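Long-range contact in ancillary protein 1 (Streptococcus pyogenes, PDB 2XI9), which serves as a pilus-presented adhesin, carrying an internal thioester bond required for efficient host cell interaction: residues Ala248-Lys260 with Asp274-Gln288. Numbering follows the deposited sequence.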
loop_
_atom_site.group_PDB
_atom_site.type_symbol
_atom_site.label_atom_id
_atom_site.label_comp_id
_atom_site.label_asym_id
_atom_site.label_seq_id
_atom_site.Cartn_x
_atom_site.Cartn_y
_atom_site.Cartn_z
ATOM N N ALA A 248 -5.270 3.452 14.280
ATOM C CA ALA A 248 -5.301 1.997 14.349
ATOM C C ALA A 248 -4.397 1.394 13.267
ATOM O O ALA A 248 -3.704 0.444 13.518
ATOM C CB ALA A 248 -6.739 1.467 14.218
ATOM N N ILE A 249 -4.344 2.019 12.103
ATOM C CA ILE A 249 -3.395 1.597 11.071
ATOM C C ILE A 249 -1.946 1.808 11.569
ATOM O O ILE A 249 -1.128 0.890 11.483
ATOM C CB ILE A 249 -3.650 2.335 9.728
ATOM C CG1 ILE A 249 -4.974 1.864 9.082
ATOM C CG2 ILE A 249 -2.383 2.205 8.797
ATOM C CD1 ILE A 249 -5.026 0.396 8.639
ATOM N N TYR A 250 -1.666 2.988 12.134
ATOM C CA TYR A 250 -0.342 3.294 12.669
ATOM C C TYR A 250 0.078 2.351 13.806
ATOM O O TYR A 250 1.256 2.065 13.953
ATOM C CB TYR A 250 -0.275 4.736 13.163
ATOM C CG TYR A 250 -0.254 5.821 12.100
ATOM C CD1 TYR A 250 0.187 5.568 10.793
ATOM C CD2 TYR A 250 -0.660 7.094 12.405
ATOM C CE1 TYR A 250 0.235 6.563 9.848
ATOM C CE2 TYR A 250 -0.601 8.125 11.446
ATOM C CZ TYR A 250 -0.164 7.840 10.172
ATOM O OH TYR A 250 -0.097 8.840 9.226
ATOM N N TYR A 251 -0.892 1.898 14.600
ATOM C CA TYR A 251 -0.666 0.900 15.615
ATOM C C TYR A 251 0.058 -0.330 15.050
ATOM O O TYR A 251 0.974 -0.834 15.686
ATOM C CB TYR A 251 -1.990 0.520 16.312
ATOM C CG TYR A 251 -1.840 -0.563 17.378
ATOM C CD1 TYR A 251 -1.942 -1.913 17.055
ATOM C CD2 TYR A 251 -1.548 -0.232 18.685
ATOM C CE1 TYR A 251 -1.778 -2.900 18.027
ATOM C CE2 TYR A 251 -1.395 -1.222 19.662
ATOM C CZ TYR A 251 -1.509 -2.543 19.320
ATOM O OH TYR A 251 -1.342 -3.519 20.280
ATOM N N PHE A 252 -0.319 -0.771 13.846
ATOM C CA PHE A 252 0.260 -1.946 13.203
ATOM C C PHE A 252 1.428 -1.588 12.309
ATOM O O PHE A 252 2.373 -2.325 12.264
ATOM C CB PHE A 252 -0.796 -2.742 12.391
ATOM C CG PHE A 252 -1.863 -3.362 13.265
ATOM C CD1 PHE A 252 -1.546 -4.368 14.132
ATOM C CD2 PHE A 252 -3.171 -2.866 13.244
ATOM C CE1 PHE A 252 -2.548 -4.909 15.005
ATOM C CE2 PHE A 252 -4.156 -3.359 14.118
ATOM C CZ PHE A 252 -3.847 -4.387 14.966
ATOM N N THR A 253 1.365 -0.479 11.581
ATOM C CA THR A 253 2.473 -0.160 10.636
ATOM C C THR A 253 3.748 0.442 11.278
ATOM O O THR A 253 4.872 0.269 10.771
ATOM C CB THR A 253 2.011 0.796 9.519
ATOM O OG1 THR A 253 1.586 2.045 10.082
ATOM C CG2 THR A 253 0.871 0.204 8.721
ATOM N N ASP A 254 3.532 1.212 12.333
ATOM C CA ASP A 254 4.542 2.046 12.946
ATOM C C ASP A 254 4.635 1.859 14.464
ATOM O O ASP A 254 5.354 2.574 15.138
ATOM C CB ASP A 254 4.241 3.490 12.598
ATOM C CG ASP A 254 4.493 3.802 11.106
ATOM O OD1 ASP A 254 5.670 3.893 10.667
ATOM O OD2 ASP A 254 3.510 3.989 10.389
ATOM N N SER A 255 3.918 0.875 14.996
ATOM C CA SER A 255 3.929 0.595 16.421
ATOM C C SER A 255 3.583 1.839 17.271
ATOM O O SER A 255 4.203 2.078 18.277
ATOM C CB SER A 255 5.270 0.002 16.827
ATOM O OG SER A 255 5.491 -1.236 16.151
ATOM N N ALA A 256 2.588 2.613 16.843
ATOM C CA ALA A 256 2.035 3.702 17.648
ATOM C C ALA A 256 1.370 3.113 18.878
ATOM O O ALA A 256 0.754 2.006 18.823
ATOM C CB ALA A 256 0.959 4.521 16.855
ATOM N N GLU A 257 1.453 3.864 19.971
ATOM C CA GLU A 257 0.850 3.440 21.222
ATOM C C GLU A 257 -0.439 4.197 21.443
ATOM O O GLU A 257 -0.492 5.397 21.251
ATOM C CB GLU A 257 1.818 3.639 22.378
ATOM C CG GLU A 257 3.090 2.801 22.255
ATOM C CD GLU A 257 2.863 1.283 22.390
ATOM O OE1 GLU A 257 1.880 0.841 23.038
ATOM O OE2 GLU A 257 3.689 0.505 21.846
ATOM N N LEU A 258 -1.463 3.488 21.899
ATOM C CA LEU A 258 -2.775 4.059 22.135
ATOM C C LEU A 258 -2.844 4.543 23.565
ATOM O O LEU A 258 -3.626 4.045 24.387
ATOM C CB LEU A 258 -3.859 3.013 21.836
ATOM C CG LEU A 258 -3.735 2.367 20.468
ATOM C CD1 LEU A 258 -4.895 1.400 20.230
ATOM C CD2 LEU A 258 -3.675 3.408 19.390
ATOM N N ASP A 259 -1.976 5.508 23.863
ATOM C CA ASP A 259 -1.825 6.048 25.190
ATOM C C ASP A 259 -1.845 7.563 25.089
ATOM O O ASP A 259 -1.040 8.146 24.395
ATOM C CB ASP A 259 -0.508 5.562 25.789
ATOM C CG ASP A 259 -0.225 6.149 27.149
ATOM O OD1 ASP A 259 -0.504 5.456 28.148
ATOM O OD2 ASP A 259 0.280 7.296 27.236
ATOM N N LYS A 260 -2.787 8.176 25.797
ATOM C CA LYS A 260 -3.000 9.612 25.753
ATOM C C LYS A 260 -1.698 10.367 25.966
ATOM O O LYS A 260 -1.385 11.305 25.246
ATOM C CB LYS A 260 -4.007 9.989 26.824
ATOM C CG LYS A 260 -4.634 11.331 26.655
ATOM C CD LYS A 260 -5.824 11.259 25.692
ATOM C CE LYS A 260 -6.666 12.547 25.715
ATOM N NZ LYS A 260 -7.018 13.034 27.100
ATOM N N ASP A 274 -10.866 11.276 24.665
ATOM C CA ASP A 274 -10.895 9.923 25.285
ATOM C C ASP A 274 -11.824 8.936 24.556
ATOM O O ASP A 274 -11.417 7.809 24.273
ATOM C CB ASP A 274 -11.333 10.007 26.746
ATOM C CG ASP A 274 -10.284 10.650 27.662
ATOM O OD1 ASP A 274 -9.111 10.789 27.260
ATOM O OD2 ASP A 274 -10.644 11.010 28.803
ATOM N N SER A 275 -13.065 9.353 24.287
ATOM C CA SER A 275 -14.035 8.536 23.510
ATOM C C SER A 275 -13.483 8.039 22.188
ATOM O O SER A 275 -13.709 6.895 21.827
ATOM C CB SER A 275 -15.336 9.320 23.219
ATOM O OG SER A 275 -15.947 9.715 24.412
ATOM N N THR A 276 -12.792 8.903 21.444
ATOM C CA THR A 276 -12.239 8.555 20.140
ATOM C C THR A 276 -11.044 7.603 20.213
ATOM O O THR A 276 -10.942 6.624 19.430
ATOM C CB THR A 276 -11.926 9.837 19.302
ATOM O OG1 THR A 276 -13.116 10.655 19.191
ATOM C CG2 THR A 276 -11.431 9.492 17.966
ATOM N N LEU A 277 -10.160 7.819 21.185
ATOM C CA LEU A 277 -9.083 6.882 21.411
ATOM C C LEU A 277 -9.648 5.502 21.859
ATOM O O LEU A 277 -9.115 4.443 21.517
ATOM C CB LEU A 277 -8.095 7.486 22.440
ATOM C CG LEU A 277 -6.918 6.591 22.800
ATOM C CD1 LEU A 277 -6.064 6.302 21.569
ATOM C CD2 LEU A 277 -6.104 7.227 23.953
ATOM N N ALA A 278 -10.751 5.482 22.600
ATOM C CA ALA A 278 -11.330 4.183 23.017
ATOM C C ALA A 278 -11.793 3.410 21.759
ATOM O O ALA A 278 -11.632 2.199 21.664
ATOM C CB ALA A 278 -12.466 4.371 24.000
ATOM N N VAL A 279 -12.350 4.117 20.779
ATOM C CA VAL A 279 -12.737 3.477 19.519
ATOM C C VAL A 279 -11.516 3.012 18.711
ATOM O O VAL A 279 -11.514 1.910 18.116
ATOM C CB VAL A 279 -13.677 4.367 18.697
ATOM C CG1 VAL A 279 -13.824 3.832 17.244
ATOM C CG2 VAL A 279 -15.018 4.477 19.403
ATOM N N ALA A 280 -10.433 3.784 18.730
ATOM C CA ALA A 280 -9.209 3.329 18.093
ATOM C C ALA A 280 -8.798 1.996 18.727
ATOM O O ALA A 280 -8.407 1.072 18.024
ATOM C CB ALA A 280 -8.098 4.362 18.225
ATOM N N LYS A 281 -8.902 1.918 20.049
ATOM C CA LYS A 281 -8.572 0.678 20.797
ATOM C C LYS A 281 -9.493 -0.515 20.420
ATOM O O LYS A 281 -9.019 -1.656 20.267
ATOM C CB LYS A 281 -8.608 0.903 22.307
ATOM C CG LYS A 281 -7.497 1.814 22.882
ATOM C CD LYS A 281 -7.474 1.790 24.453
ATOM C CE LYS A 281 -6.403 2.744 25.020
ATOM N NZ LYS A 281 -6.550 2.956 26.487
ATOM N N ILE A 282 -10.790 -0.244 20.297
ATOM C CA ILE A 282 -11.749 -1.232 19.730
ATOM C C ILE A 282 -11.347 -1.752 18.347
ATOM O O ILE A 282 -11.316 -2.944 18.127
ATOM C CB ILE A 282 -13.198 -0.648 19.691
ATOM C CG1 ILE A 282 -13.758 -0.608 21.106
ATOM C CG2 ILE A 282 -14.120 -1.510 18.773
ATOM C CD1 ILE A 282 -14.879 0.456 21.327
ATOM N N LEU A 283 -10.973 -0.856 17.435
ATOM C CA LEU A 283 -10.544 -1.258 16.111
ATOM C C LEU A 283 -9.331 -2.183 16.186
ATOM O O LEU A 283 -9.295 -3.253 15.560
ATOM C CB LEU A 283 -10.264 -0.045 15.254
ATOM C CG LEU A 283 -11.459 0.836 14.873
ATOM C CD1 LEU A 283 -10.919 2.046 14.049
ATOM C CD2 LEU A 283 -12.536 0.058 14.137
ATOM N N VAL A 284 -8.359 -1.805 17.014
ATOM C CA VAL A 284 -7.174 -2.593 17.139
ATOM C C VAL A 284 -7.473 -3.966 17.750
ATOM O O VAL A 284 -6.924 -5.000 17.297
ATOM C CB VAL A 284 -6.139 -1.766 17.948
ATOM C CG1 VAL A 284 -5.034 -2.644 18.472
ATOM C CG2 VAL A 284 -5.598 -0.640 17.038
ATOM N N GLU A 285 -8.319 -3.986 18.765
ATOM C CA GLU A 285 -8.630 -5.226 19.484
ATOM C C GLU A 285 -9.443 -6.190 18.603
ATOM O O GLU A 285 -9.195 -7.368 18.589
ATOM C CB GLU A 285 -9.361 -4.930 20.809
ATOM C CG GLU A 285 -8.450 -4.288 21.884
ATOM C CD GLU A 285 -9.223 -3.862 23.148
ATOM O OE1 GLU A 285 -10.417 -4.247 23.306
ATOM O OE2 GLU A 285 -8.622 -3.155 24.010
ATOM N N TYR A 286 -10.347 -5.653 17.787
ATOM C CA TYR A 286 -11.044 -6.446 16.809
ATOM C C TYR A 286 -10.030 -7.038 15.839
ATOM O O TYR A 286 -9.970 -8.249 15.631
ATOM C CB TYR A 286 -12.114 -5.607 16.051
ATOM C CG TYR A 286 -12.636 -6.348 14.848
ATOM C CD1 TYR A 286 -13.363 -7.513 14.986
ATOM C CD2 TYR A 286 -12.351 -5.916 13.577
ATOM C CE1 TYR A 286 -13.823 -8.224 13.855
ATOM C CE2 TYR A 286 -12.798 -6.624 12.441
ATOM C CZ TYR A 286 -13.537 -7.752 12.591
ATOM O OH TYR A 286 -13.964 -8.439 11.460
ATOM N N ALA A 287 -9.212 -6.184 15.254
ATOM C CA ALA A 287 -8.213 -6.637 14.299
ATOM C C ALA A 287 -7.337 -7.755 14.844
ATOM O O ALA A 287 -7.112 -8.801 14.184
ATOM C CB ALA A 287 -7.366 -5.410 13.822
ATOM N N GLN A 288 -6.878 -7.568 16.076
ATOM C CA GLN A 288 -6.079 -8.597 16.739
ATOM C C GLN A 288 -6.794 -9.896 17.095
ATOM O O GLN A 288 -6.130 -10.908 17.407
ATOM C CB GLN A 288 -5.464 -8.004 18.020
ATOM C CG GLN A 288 -4.422 -6.985 17.731
ATOM C CD GLN A 288 -3.881 -6.304 19.004
ATOM O OE1 GLN A 288 -4.596 -6.117 20.007
ATOM N NE2 GLN A 288 -2.602 -5.993 18.975
HETATM O O HOH W 1 -3.876 -4.427 21.936
#
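The hydroxyl of Y251 is gripped twice: Q288 NE2 donates a weak, bent bond to OH (3.1 Å, 134° at the hydrogen), and one water bridges OH to Q288 OE1. The amide thus meets the phenol oxygen directly through NE2, though weakly, and through the water by way of OE1, which accepts from it. NE2 comes to the ring edge, near its plane, with the amide plane nearly perpendicular to that of the ring. The case illustrates how two helices of the thioester domain pack through small residues and a branched side chain: the end of helix 238-253 (248-253) crosses helix 274-288 at -50°. V284 is that branched residue. Its CG1, anti to the backbone N, lies over one face of the Y251 ring, a CH-pi contact 3.5 Å from the centroid. Its CG2 sits among A248 CB (3.7 Å), the CG end of the Y251 ring and L258 CD1; with only alanines at A248 and A280, the backbones come close here. F252 lies beyond, its ring edge against Q288 CG and its CZ and CE2 against the methyl of A287, while H215 of helix 209-222 stacks on the ring.

After the first helix ends, the chain runs back along its partner. L258 drops CD1 onto K281 CG (3.7 Å), the two side chains running antiparallel alongside one another, and L277 CD1 packs against L258 CB; L247 of helix 238-253 touches both leucines. At the far end an exposed salt bridge joins the two segments: the K260 chain, folded at its second and fourth torsions, brings NZ to D274 OD1 at 3.1 Å, on the syn side but tilted 32° out of the carboxylate plane.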